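Local atomic coordinates of hypothetical protein (Sus scrofa, PDB entry 3WOC), a protein that probably acts as a heparin-binding, jacalin-like lectin of boar prostate and sperm, with properties related to capacitation but no established function. Residues A[17-28]-A[40-48]; A[67-75]-A[105-115]. All coordinates share one frame; numbering follows the deposited sequence.

How the contacts relate
The two contacts lie in different parts of the beta-prism, and their centres are about 15 Å apart. Contact 1 comes first along the chain and closes before contact 2 opens. It pairs strands 24-31 and 37-44 inside one antiparallel sheet. Contact 2 pairs strand 70-77 of a second sheet with its neighbour 102-106, and also ties it to strand 114-122 of the third sheet. That third sheet also holds strand 12-17, which leads into segment 17-28. The contacts touch where Ile24 CD1 packs 3.4 Å from Leu115 O. Together they draw on all three sheets of the Jacalin-like lectin domain, joining strands within a sheet and between sheets.

Contact 1: A[17-28]-A[40-48]; sequences SKDNETGITGIR and IQVRYGSSW
This is a beta hairpin of the beta-prism fold, in which strand 24-28 runs antiparallel to strand 40-44. Thr25 N gives a nearly straight bond to Arg43 O (2.9 Å, 173°), and Arg28 and Gln41 form a hydrogen-bonded pair. Thr25 OG1 is held twice: it donates to Gly45 O (2.6 Å), in the type II' turn from Tyr44 to Ser47, and accepts from Arg43 NE (2.9 Å). Its place between the backbone N and the carbonyl carbon (chi1 56°) lets it reach both. Arg43 NH2 meets Thr25 O (3.2 Å) from above the carbonyl plane, so the guanidinium grips Thr25 side-on with two nitrogens.

The Trp48 ring is sandwiched: Arg43 CB lies over one face and the Arg28 guanidinium over the other. The second is a cation-pi contact, with Arg28 CZ 3.9 Å from the centroid of the Trp48 five-membered ring. Arg28 NE also makes a salt bridge to Glu61. On the other face of the sheet, Val42 CG2 sits over a face of the Tyr44 ring, whose OH is hydrogen-bonded to Thr16 OG1. Ile24 lies alongside this ring, its CG1 3.8 Å from Tyr44 CE1 and 3.6 Å from Val42 CG2.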
loop_
_atom_site.group_PDB
_atom_site.type_symbol
_atom_site.label_atom_id
_atom_site.label_comp_id
_atom_site.label_asym_id
_atom_site.label_seq_id
_atom_site.Cartn_x
_atom_site.Cartn_y
_atom_site.Cartn_z
ATOM N N SER A 17 -5.430 1.992 8.854
ATOM C CA SER A 17 -6.632 1.179 8.695
ATOM C C SER A 17 -7.891 2.038 8.692
ATOM O O SER A 17 -7.871 3.182 9.154
ATOM C CB SER A 17 -6.714 0.129 9.805
ATOM O OG SER A 17 -7.533 -0.955 9.413
ATOM N N LYS A 18 -8.975 1.474 8.162
ATOM C CA LYS A 18 -10.283 2.124 8.135
ATOM C C LYS A 18 -10.587 2.710 9.508
ATOM O O LYS A 18 -10.832 1.972 10.470
ATOM C CB LYS A 18 -11.358 1.115 7.724
ATOM C CG LYS A 18 -12.634 1.728 7.166
ATOM C CD LYS A 18 -13.566 0.656 6.607
ATOM C CE LYS A 18 -14.262 -0.122 7.714
ATOM N NZ LYS A 18 -14.949 -1.332 7.191
ATOM N N ASP A 19 -10.531 4.039 9.588
ATOM C CA ASP A 19 -10.663 4.779 10.848
ATOM C C ASP A 19 -11.878 4.328 11.653
ATOM O O ASP A 19 -11.749 3.873 12.791
ATOM C CB ASP A 19 -10.704 6.299 10.590
ATOM C CG ASP A 19 -11.396 6.669 9.270
ATOM O OD1 ASP A 19 -12.334 5.953 8.846
ATOM O OD2 ASP A 19 -10.999 7.687 8.657
ATOM N N ASN A 20 -13.042 4.455 11.022
ATOM C CA ASN A 20 -14.348 4.010 11.512
ATOM C C ASN A 20 -15.350 4.429 10.453
ATOM O O ASN A 20 -16.418 3.828 10.311
ATOM C CB ASN A 20 -14.718 4.652 12.856
ATOM C CG ASN A 20 -14.582 3.688 14.032
ATOM O OD1 ASN A 20 -14.067 4.054 15.090
ATOM N ND2 ASN A 20 -15.052 2.453 13.854
ATOM N N GLU A 21 -14.971 5.466 9.707
ATOM C CA GLU A 21 -15.778 6.025 8.628
ATOM C C GLU A 21 -15.686 5.190 7.351
ATOM O O GLU A 21 -15.693 3.957 7.394
ATOM C CB GLU A 21 -15.350 7.467 8.337
ATOM C CG GLU A 21 -15.714 8.473 9.415
ATOM C CD GLU A 21 -15.185 9.861 9.110
ATOM O OE1 GLU A 21 -15.499 10.398 8.022
ATOM O OE2 GLU A 21 -14.457 10.420 9.961
ATOM N N THR A 22 -15.598 5.884 6.219
ATOM C CA THR A 22 -15.616 5.264 4.901
ATOM C C THR A 22 -14.333 4.473 4.647
ATOM O O THR A 22 -13.262 4.821 5.151
ATOM C CB THR A 22 -15.827 6.329 3.792
ATOM O OG1 THR A 22 -16.847 7.251 4.200
ATOM C CG2 THR A 22 -16.231 5.685 2.461
ATOM N N GLY A 23 -14.462 3.399 3.874
ATOM C CA GLY A 23 -13.334 2.572 3.474
ATOM C C GLY A 23 -12.477 3.255 2.431
ATOM O O GLY A 23 -12.699 4.424 2.100
ATOM N N ILE A 24 -11.500 2.512 1.916
ATOM C CA ILE A 24 -10.519 3.028 0.961
ATOM C C ILE A 24 -11.182 3.482 -0.339
ATOM O O ILE A 24 -11.918 2.721 -0.973
ATOM C CB ILE A 24 -9.405 1.982 0.672
ATOM C CG1 ILE A 24 -8.687 1.600 1.975
ATOM C CG2 ILE A 24 -8.428 2.496 -0.400
ATOM C CD1 ILE A 24 -7.558 0.590 1.813
ATOM N N THR A 25 -10.913 4.729 -0.712
ATOM C CA THR A 25 -11.471 5.338 -1.919
ATOM C C THR A 25 -10.374 5.702 -2.923
ATOM O O THR A 25 -10.656 6.092 -4.058
ATOM C CB THR A 25 -12.289 6.606 -1.579
ATOM O OG1 THR A 25 -11.468 7.526 -0.849
ATOM C CG2 THR A 25 -13.517 6.254 -0.746
ATOM N N GLY A 26 -9.123 5.574 -2.492
ATOM C CA GLY A 26 -7.977 5.907 -3.327
ATOM C C GLY A 26 -6.663 5.472 -2.715
ATOM O O GLY A 26 -6.586 5.165 -1.523
ATOM N N ILE A 27 -5.622 5.458 -3.542
ATOM C CA ILE A 27 -4.299 5.016 -3.116
ATOM C C ILE A 27 -3.219 5.857 -3.801
ATOM O O ILE A 27 -3.268 6.088 -5.010
ATOM C CB ILE A 27 -4.106 3.493 -3.392
ATOM C CG1 ILE A 27 -3.288 2.811 -2.279
ATOM C CG2 ILE A 27 -3.572 3.245 -4.800
ATOM C CD1 ILE A 27 -1.783 3.072 -2.294
ATOM N N ARG A 28 -2.256 6.322 -3.012
ATOM C CA ARG A 28 -1.168 7.149 -3.516
ATOM C C ARG A 28 0.178 6.473 -3.269
ATOM O O ARG A 28 0.546 6.200 -2.126
ATOM C CB ARG A 28 -1.208 8.531 -2.857
ATOM C CG ARG A 28 -0.388 9.601 -3.558
ATOM C CD ARG A 28 -0.560 10.946 -2.865
ATOM N NE ARG A 28 -1.790 11.625 -3.263
ATOM C CZ ARG A 28 -2.317 12.667 -2.628
ATOM N NH1 ARG A 28 -1.737 13.162 -1.541
ATOM N NH2 ARG A 28 -3.437 13.215 -3.080
ATOM N N ILE A 40 3.664 5.196 0.839
ATOM C CA ILE A 40 2.272 5.165 0.387
ATOM C C ILE A 40 1.366 6.092 1.187
ATOM O O ILE A 40 1.721 6.564 2.271
ATOM C CB ILE A 40 1.642 3.727 0.307
ATOM C CG1 ILE A 40 1.258 3.188 1.697
ATOM C CG2 ILE A 40 2.509 2.773 -0.538
ATOM C CD1 ILE A 40 2.267 2.263 2.331
ATOM N N GLN A 41 0.194 6.352 0.621
ATOM C CA GLN A 41 -0.834 7.141 1.264
ATOM C C GLN A 41 -2.176 6.569 0.827
ATOM O O GLN A 41 -2.371 6.231 -0.343
ATOM C CB GLN A 41 -0.699 8.611 0.864
ATOM C CG GLN A 41 -1.178 9.591 1.918
ATOM C CD GLN A 41 -0.746 11.028 1.647
ATOM O OE1 GLN A 41 0.037 11.300 0.733
ATOM N NE2 GLN A 41 -1.257 11.954 2.446
ATOM N N VAL A 42 -3.090 6.437 1.779
ATOM C CA VAL A 42 -4.400 5.856 1.513
ATOM C C VAL A 42 -5.497 6.871 1.846
ATOM O O VAL A 42 -5.440 7.535 2.877
ATOM C CB VAL A 42 -4.578 4.499 2.271
ATOM C CG1 VAL A 42 -4.109 4.602 3.708
ATOM C CG2 VAL A 42 -6.011 3.987 2.202
ATOM N N ARG A 43 -6.476 7.006 0.955
ATOM C CA ARG A 43 -7.594 7.920 1.192
ATOM C C ARG A 43 -8.818 7.189 1.725
ATOM O O ARG A 43 -9.325 6.262 1.093
ATOM C CB ARG A 43 -7.955 8.699 -0.073
ATOM C CG ARG A 43 -8.865 9.900 0.180
ATOM C CD ARG A 43 -9.220 10.611 -1.110
ATOM N NE ARG A 43 -9.934 9.733 -2.034
ATOM C CZ ARG A 43 -10.518 10.133 -3.161
ATOM N NH1 ARG A 43 -10.485 11.411 -3.518
ATOM N NH2 ARG A 43 -11.146 9.248 -3.929
ATOM N N TYR A 44 -9.275 7.618 2.900
ATOM C CA TYR A 44 -10.488 7.092 3.518
ATOM C C TYR A 44 -11.577 8.153 3.401
ATOM O O TYR A 44 -11.464 9.238 3.980
ATOM C CB TYR A 44 -10.248 6.746 4.992
ATOM C CG TYR A 44 -9.133 5.754 5.247
ATOM C CD1 TYR A 44 -9.335 4.385 5.074
ATOM C CD2 TYR A 44 -7.882 6.184 5.684
ATOM C CE1 TYR A 44 -8.316 3.469 5.316
ATOM C CE2 TYR A 44 -6.856 5.279 5.932
ATOM C CZ TYR A 44 -7.079 3.922 5.746
ATOM O OH TYR A 44 -6.063 3.021 5.990
ATOM N N GLY A 45 -12.626 7.836 2.647
ATOM C CA GLY A 45 -13.645 8.821 2.292
ATOM C C GLY A 45 -13.050 9.869 1.370
ATOM O O GLY A 45 -12.747 9.584 0.209
ATOM N N SER A 46 -12.874 11.077 1.897
ATOM C CA SER A 46 -12.204 12.153 1.167
ATOM C C SER A 46 -10.893 12.567 1.839
ATOM O O SER A 46 -10.157 13.409 1.312
ATOM C CB SER A 46 -13.137 13.359 1.005
ATOM O OG SER A 46 -13.680 13.761 2.250
ATOM N N SER A 47 -10.601 11.958 2.990
ATOM C CA SER A 47 -9.398 12.273 3.763
ATOM C C SER A 47 -8.228 11.324 3.486
ATOM O O SER A 47 -8.279 10.131 3.817
ATOM C CB SER A 47 -9.711 12.296 5.263
ATOM O OG SER A 47 -10.548 13.390 5.589
ATOM N N TRP A 48 -7.180 11.874 2.874
ATOM C CA TRP A 48 -5.918 11.167 2.685
ATOM C C TRP A 48 -5.234 10.960 4.028
ATOM O O TRP A 48 -5.285 11.831 4.903
ATOM C CB TRP A 48 -4.992 11.949 1.750
ATOM C CG TRP A 48 -5.348 11.838 0.298
ATOM C CD1 TRP A 48 -5.984 12.775 -0.466
ATOM C CD2 TRP A 48 -5.080 10.729 -0.571
ATOM N NE1 TRP A 48 -6.134 12.319 -1.755
ATOM C CE2 TRP A 48 -5.589 11.065 -1.849
ATOM C CE3 TRP A 48 -4.464 9.481 -0.396
ATOM C CZ2 TRP A 48 -5.501 10.198 -2.945
ATOM C CZ3 TRP A 48 -4.378 8.618 -1.488
ATOM C CH2 TRP A 48 -4.891 8.985 -2.747
#

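Contact 2: A[67-75]-A[105-115]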
loop_
_atom_site.group_PDB
_atom_site.type_symbol
_atom_site.label_atom_id
_atom_site.label_comp_id
_atom_site.label_asym_id
_atom_site.label_seq_id
_atom_site.Cartn_x
_atom_site.Cartn_y
_atom_site.Cartn_z
ATOM N N GLY A 67 -18.139 2.475 -4.925
ATOM C CA GLY A 67 -18.489 1.053 -4.951
ATOM C C GLY A 67 -17.376 0.146 -5.459
ATOM O O GLY A 67 -17.553 -1.071 -5.542
ATOM N N GLU A 68 -16.237 0.742 -5.808
ATOM C CA GLU A 68 -15.069 0.003 -6.288
ATOM C C GLU A 68 -14.061 -0.204 -5.158
ATOM O O GLU A 68 -13.775 0.720 -4.390
ATOM C CB GLU A 68 -14.419 0.742 -7.464
ATOM C CG GLU A 68 -13.228 0.030 -8.090
ATOM C CD GLU A 68 -12.566 0.841 -9.188
ATOM O OE1 GLU A 68 -12.504 2.083 -9.077
ATOM O OE2 GLU A 68 -12.096 0.233 -10.168
ATOM N N HIS A 69 -13.524 -1.418 -5.074
ATOM C CA HIS A 69 -12.631 -1.816 -3.986
ATOM C C HIS A 69 -11.403 -2.558 -4.503
ATOM O O HIS A 69 -11.444 -3.146 -5.578
ATOM C CB HIS A 69 -13.370 -2.738 -3.014
ATOM C CG HIS A 69 -14.618 -2.152 -2.435
ATOM N ND1 HIS A 69 -14.604 -1.119 -1.521
ATOM C CD2 HIS A 69 -15.922 -2.471 -2.620
ATOM C CE1 HIS A 69 -15.844 -0.820 -1.179
ATOM N NE2 HIS A 69 -16.663 -1.628 -1.829
ATOM N N ILE A 70 -10.318 -2.531 -3.727
ATOM C CA ILE A 70 -9.147 -3.375 -3.983
ATOM C C ILE A 70 -9.442 -4.768 -3.428
ATOM O O ILE A 70 -9.792 -4.905 -2.252
ATOM C CB ILE A 70 -7.850 -2.832 -3.293
ATOM C CG1 ILE A 70 -7.643 -1.321 -3.531
ATOM C CG2 ILE A 70 -6.620 -3.672 -3.681
ATOM C CD1 ILE A 70 -7.253 -0.925 -4.940
ATOM N N ILE A 71 -9.309 -5.796 -4.262
ATOM C CA ILE A 71 -9.568 -7.172 -3.811
ATOM C C ILE A 71 -8.345 -8.100 -3.842
ATOM O O ILE A 71 -8.351 -9.153 -3.200
ATOM C CB ILE A 71 -10.815 -7.814 -4.501
ATOM C CG1 ILE A 71 -10.735 -7.713 -6.026
ATOM C CG2 ILE A 71 -12.098 -7.176 -3.987
ATOM C CD1 ILE A 71 -10.135 -8.932 -6.691
ATOM N N SER A 72 -7.310 -7.723 -4.594
ATOM C CA SER A 72 -6.036 -8.462 -4.576
ATOM C C SER A 72 -4.838 -7.594 -4.959
ATOM O O SER A 72 -4.989 -6.563 -5.610
ATOM C CB SER A 72 -6.101 -9.727 -5.447
ATOM O OG SER A 72 -6.168 -9.417 -6.827
ATOM N N ILE A 73 -3.648 -8.016 -4.539
ATOM C CA ILE A 73 -2.428 -7.246 -4.779
ATOM C C ILE A 73 -1.255 -8.137 -5.190
ATOM O O ILE A 73 -0.795 -8.981 -4.419
ATOM C CB ILE A 73 -2.047 -6.370 -3.547
ATOM C CG1 ILE A 73 -3.164 -5.362 -3.254
ATOM C CG2 ILE A 73 -0.714 -5.640 -3.783
ATOM C CD1 ILE A 73 -3.143 -4.774 -1.877
ATOM N N TYR A 74 -0.790 -7.944 -6.418
ATOM C CA TYR A 74 0.430 -8.585 -6.896
ATOM C C TYR A 74 1.588 -7.597 -6.775
ATOM O O TYR A 74 1.427 -6.408 -7.052
ATOM C CB TYR A 74 0.252 -9.077 -8.339
ATOM C CG TYR A 74 1.536 -9.271 -9.129
ATOM C CD1 TYR A 74 1.867 -8.404 -10.166
ATOM C CD2 TYR A 74 2.413 -10.324 -8.849
ATOM C CE1 TYR A 74 3.036 -8.564 -10.901
ATOM C CE2 TYR A 74 3.588 -10.495 -9.585
ATOM C CZ TYR A 74 3.886 -9.608 -10.610
ATOM O OH TYR A 74 5.034 -9.749 -11.353
ATOM N N GLY A 75 2.743 -8.090 -6.344
ATOM C CA GLY A 75 3.917 -7.241 -6.207
ATOM C C GLY A 75 5.254 -7.925 -6.415
ATOM O O GLY A 75 5.329 -9.135 -6.640
ATOM N N PHE A 105 1.773 -12.505 -4.042
ATOM C CA PHE A 105 0.355 -12.252 -4.288
ATOM C C PHE A 105 -0.413 -12.130 -2.975
ATOM O O PHE A 105 -0.377 -13.028 -2.134
ATOM C CB PHE A 105 -0.246 -13.352 -5.167
ATOM C CG PHE A 105 -1.700 -13.142 -5.502
ATOM C CD1 PHE A 105 -2.087 -12.148 -6.396
ATOM C CD2 PHE A 105 -2.681 -13.950 -4.932
ATOM C CE1 PHE A 105 -3.431 -11.956 -6.710
ATOM C CE2 PHE A 105 -4.028 -13.769 -5.242
ATOM C CZ PHE A 105 -4.403 -12.770 -6.131
ATOM N N ALA A 106 -1.100 -11.003 -2.807
ATOM C CA ALA A 106 -1.858 -10.725 -1.597
ATOM C C ALA A 106 -3.354 -10.741 -1.882
ATOM O O ALA A 106 -3.825 -10.080 -2.805
ATOM C CB ALA A 106 -1.443 -9.387 -1.012
ATOM N N ALA A 107 -4.087 -11.508 -1.082
ATOM C CA ALA A 107 -5.530 -11.634 -1.217
ATOM C C ALA A 107 -6.128 -11.955 0.148
ATOM O O ALA A 107 -5.458 -12.578 0.980
ATOM C CB ALA A 107 -5.877 -12.726 -2.226
ATOM N N PRO A 108 -7.385 -11.525 0.394
ATOM C CA PRO A 108 -8.045 -11.826 1.664
ATOM C C PRO A 108 -8.281 -13.323 1.850
ATOM O O PRO A 108 -8.243 -14.083 0.877
ATOM C CB PRO A 108 -9.384 -11.092 1.543
ATOM C CG PRO A 108 -9.610 -10.939 0.090
ATOM C CD PRO A 108 -8.253 -10.728 -0.490
ATOM N N ASN A 109 -8.513 -13.742 3.089
ATOM C CA ASN A 109 -8.810 -15.142 3.372
ATOM C C ASN A 109 -10.250 -15.473 3.015
ATOM O O ASN A 109 -10.555 -16.593 2.610
ATOM C CB ASN A 109 -8.546 -15.476 4.840
ATOM C CG ASN A 109 -7.811 -16.792 5.010
ATOM O OD1 ASN A 109 -8.410 -17.814 5.361
ATOM N ND2 ASN A 109 -6.507 -16.779 4.743
ATOM N N LEU A 110 -11.122 -14.480 3.162
ATOM C CA LEU A 110 -12.543 -14.640 2.900
ATOM C C LEU A 110 -12.939 -13.913 1.624
ATOM O O LEU A 110 -12.710 -12.709 1.482
ATOM C CB LEU A 110 -13.363 -14.123 4.091
ATOM C CG LEU A 110 -13.803 -15.049 5.235
ATOM C CD1 LEU A 110 -12.849 -16.209 5.487
ATOM C CD2 LEU A 110 -14.024 -14.247 6.513
ATOM N N THR A 111 -13.527 -14.657 0.693
ATOM C CA THR A 111 -14.036 -14.089 -0.549
ATOM C C THR A 111 -15.163 -13.121 -0.220
ATOM O O THR A 111 -16.083 -13.463 0.525
ATOM C CB THR A 111 -14.550 -15.181 -1.501
ATOM O OG1 THR A 111 -15.505 -15.996 -0.812
ATOM C CG2 THR A 111 -13.394 -16.059 -1.985
ATOM N N GLY A 112 -15.076 -11.914 -0.769
ATOM C CA GLY A 112 -16.024 -10.849 -0.453
ATOM C C GLY A 112 -15.361 -9.700 0.281
ATOM O O GLY A 112 -15.800 -8.555 0.177
ATOM N N GLN A 113 -14.301 -10.016 1.025
ATOM C CA GLN A 113 -13.512 -9.013 1.737
ATOM C C GLN A 113 -12.715 -8.144 0.772
ATOM O O GLN A 113 -12.364 -8.572 -0.337
ATOM C CB GLN A 113 -12.559 -9.674 2.726
ATOM C CG GLN A 113 -13.231 -10.327 3.915
ATOM C CD GLN A 113 -12.235 -10.920 4.888
ATOM O OE1 GLN A 113 -11.257 -11.558 4.491
ATOM N NE2 GLN A 113 -12.482 -10.719 6.172
ATOM N N VAL A 114 -12.445 -6.918 1.207
ATOM C CA VAL A 114 -11.718 -5.941 0.403
ATOM C C VAL A 114 -10.635 -5.283 1.256
ATOM O O VAL A 114 -10.640 -5.418 2.481
ATOM C CB VAL A 114 -12.666 -4.862 -0.206
ATOM C CG1 VAL A 114 -13.829 -5.514 -0.952
ATOM C CG2 VAL A 114 -13.183 -3.895 0.867
ATOM N N LEU A 115 -9.712 -4.577 0.608
ATOM C CA LEU A 115 -8.640 -3.881 1.307
ATOM C C LEU A 115 -9.199 -2.709 2.109
ATOM O O LEU A 115 -9.908 -1.860 1.567
ATOM C CB LEU A 115 -7.583 -3.387 0.311
ATOM C CG LEU A 115 -6.255 -2.839 0.846
ATOM C CD1 LEU A 115 -5.354 -3.964 1.331
ATOM C CD2 LEU A 115 -5.549 -2.019 -0.223
HETATM O O HOH W 1 -10.614 -1.558 -1.141
#
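Ile73 O accepts from Ala106 N at 2.6 Å, the shortest bond of this contact. Ala106 O takes Ile73 N in return (2.7 Å), so the two form an antiparallel hydrogen-bonded pair. Near the start of its strand, segment 67-75 changes partner. Ile70 O there accepts from Leu115 N (2.9 Å). One water links the same two residues a second time: it accepts from Ile70 N and donates to Leu115 O, at 2.8 Å from each.

Ile70 and Leu115 run alongside each other in the same direction, CB to CB 3.7 Å. Ile73 lies across Leu115, its CD1 4.0 Å from Leu115 CD1. Val114 sets its CG1 against His69 CB. The Phe105 side chain leaves with CG anti to the backbone N (chi1 -178°). This brings ring atom CZ to 3.6 Å from Ser72 CB, while Tyr74 CB lies at the ring edge.

Ile71 and Ser72 form a classic beta bulge opposite Ile87 of strand 81-88, the neighbour of strand 70-77 across from strand 102-106. Ile73, Ala106 and Leu115 all pack on Phe132, so strand 127-135, the sheet neighbour of strand 114-122, backs the junction.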